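Side-chain contact in protease Do-like 8, chloroplastic (Arabidopsis thaliana, PDB 4IC6), which is probably a serine protease of the thylakoid, built from a trypsin-like protease domain followed by a PDZ domain: residues A198-P201 against G202-G205. The protein carries 1 engineered substitution. Numbering follows the deposited sequence.
Sequences AINP and GNAG. Engineered in segment 202-205: Ala204 (natural residue Ser).
The loop between strands 192-195 and 207-210 carries the predicted nucleophile position of this trypsin-like protease, here Ala204, engineered from serine, and Asn203 turns back there to grip Asn200 and Ala198. Its carboxamide works at both ends: ND2 donates to Ala198 O (3.0 Å, 161° at the hydrogen), lying almost exactly in both the amide and the carbonyl plane, while OD1 accepts Asn200 N at 3.0 Å from above its carbonyl plane. With CG between the backbone N and the carbonyl carbon (chi1 64°), the amide is swung back over the preceding residues. Ile199 crosses this side chain at about a right angle, CG2 in van der Waals contact with Asn203 OD1 at 3.8 Å; both side chains also touch Ala158. Asn200 O closes a type I beta turn over 200-203, taking Asn203 N at 3.0 Å and, weakly, Ala204 N. Pro201, its phi held near -58° by the ring, suits position i+1. Asn200 OD1 forms a weak Asx turn with Gly202 N (3.0 Å), while its ND2 reaches Ala230 O of the second subunit. Water 1 donates to Pro201 O (2.9 Å) and Ala204 O (2.7 Å). Replacing Asn203 with an alanine would probably leave Asn200 N without this acceptor and Ala198 O with Thr170 alone. In trypsin-like proteases the amides at the Gly202 and Ala204 positions line the oxyanion hole; their weak bonds to Asn200 suggest a hole not fully formed here.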
loop_
_atom_site.group_PDB
_atom_site.type_symbol
_atom_site.label_atom_id
_atom_site.label_comp_id
_atom_site.label_asym_id
_atom_site.label_seq_id
_atom_site.Cartn_x
_atom_site.Cartn_y
_atom_site.Cartn_z
ATOM N N ALA A 198 6.557 -17.274 -16.465
ATOM C CA ALA A 198 5.677 -16.211 -16.030
ATOM C C ALA A 198 4.282 -16.410 -16.637
ATOM O O ALA A 198 4.127 -16.580 -17.856
ATOM C CB ALA A 198 6.236 -14.868 -16.431
ATOM N N ILE A 199 3.276 -16.392 -15.774
ATOM C CA ILE A 199 1.890 -16.483 -16.213
ATOM C C ILE A 199 1.268 -15.152 -15.889
ATOM O O ILE A 199 1.289 -14.719 -14.741
ATOM C CB ILE A 199 1.135 -17.607 -15.482
ATOM C CG1 ILE A 199 1.763 -18.983 -15.835
ATOM C CG2 ILE A 199 -0.354 -17.551 -15.798
ATOM C CD1 ILE A 199 1.803 -19.301 -17.355
ATOM N N ASN A 200 0.703 -14.485 -16.891
ATOM C CA ASN A 200 0.248 -13.130 -16.673
ATOM C C ASN A 200 -0.926 -12.777 -17.606
ATOM O O ASN A 200 -1.381 -13.626 -18.365
ATOM C CB ASN A 200 1.444 -12.196 -16.894
ATOM C CG ASN A 200 2.145 -12.459 -18.221
ATOM O OD1 ASN A 200 1.492 -12.811 -19.206
ATOM N ND2 ASN A 200 3.484 -12.286 -18.260
ATOM N N PRO A 201 -1.415 -11.532 -17.551
ATOM C CA PRO A 201 -2.526 -11.156 -18.445
ATOM C C PRO A 201 -2.176 -11.341 -19.917
ATOM O O PRO A 201 -3.068 -11.531 -20.737
ATOM C CB PRO A 201 -2.750 -9.681 -18.118
ATOM C CG PRO A 201 -2.330 -9.579 -16.660
ATOM C CD PRO A 201 -1.107 -10.466 -16.579
ATOM N N GLY A 202 -0.885 -11.347 -20.228
ATOM C CA GLY A 202 -0.425 -11.488 -21.594
ATOM C C GLY A 202 -0.475 -12.914 -22.111
ATOM O O GLY A 202 -0.243 -13.142 -23.299
ATOM N N ASN A 203 -0.759 -13.879 -21.239
ATOM C CA ASN A 203 -0.927 -15.263 -21.694
ATOM C C ASN A 203 -2.055 -16.066 -21.015
ATOM O O ASN A 203 -2.249 -17.253 -21.300
ATOM C CB ASN A 203 0.401 -16.023 -21.664
ATOM C CG ASN A 203 0.966 -16.181 -20.256
ATOM O OD1 ASN A 203 0.232 -16.178 -19.271
ATOM N ND2 ASN A 203 2.288 -16.304 -20.162
ATOM N N ALA A 204 -2.813 -15.410 -20.144
ATOM C CA ALA A 204 -3.948 -16.044 -19.476
ATOM C C ALA A 204 -4.956 -16.549 -20.513
ATOM O O ALA A 204 -5.271 -15.836 -21.472
ATOM C CB ALA A 204 -4.616 -15.070 -18.500
ATOM N N GLY A 205 -5.443 -17.780 -20.323
ATOM C CA GLY A 205 -6.346 -18.434 -21.270
ATOM C C GLY A 205 -5.634 -19.167 -22.401
ATOM O O GLY A 205 -6.250 -19.963 -23.138
HETATM O O HOH W 1 -3.946 -13.670 -22.501
#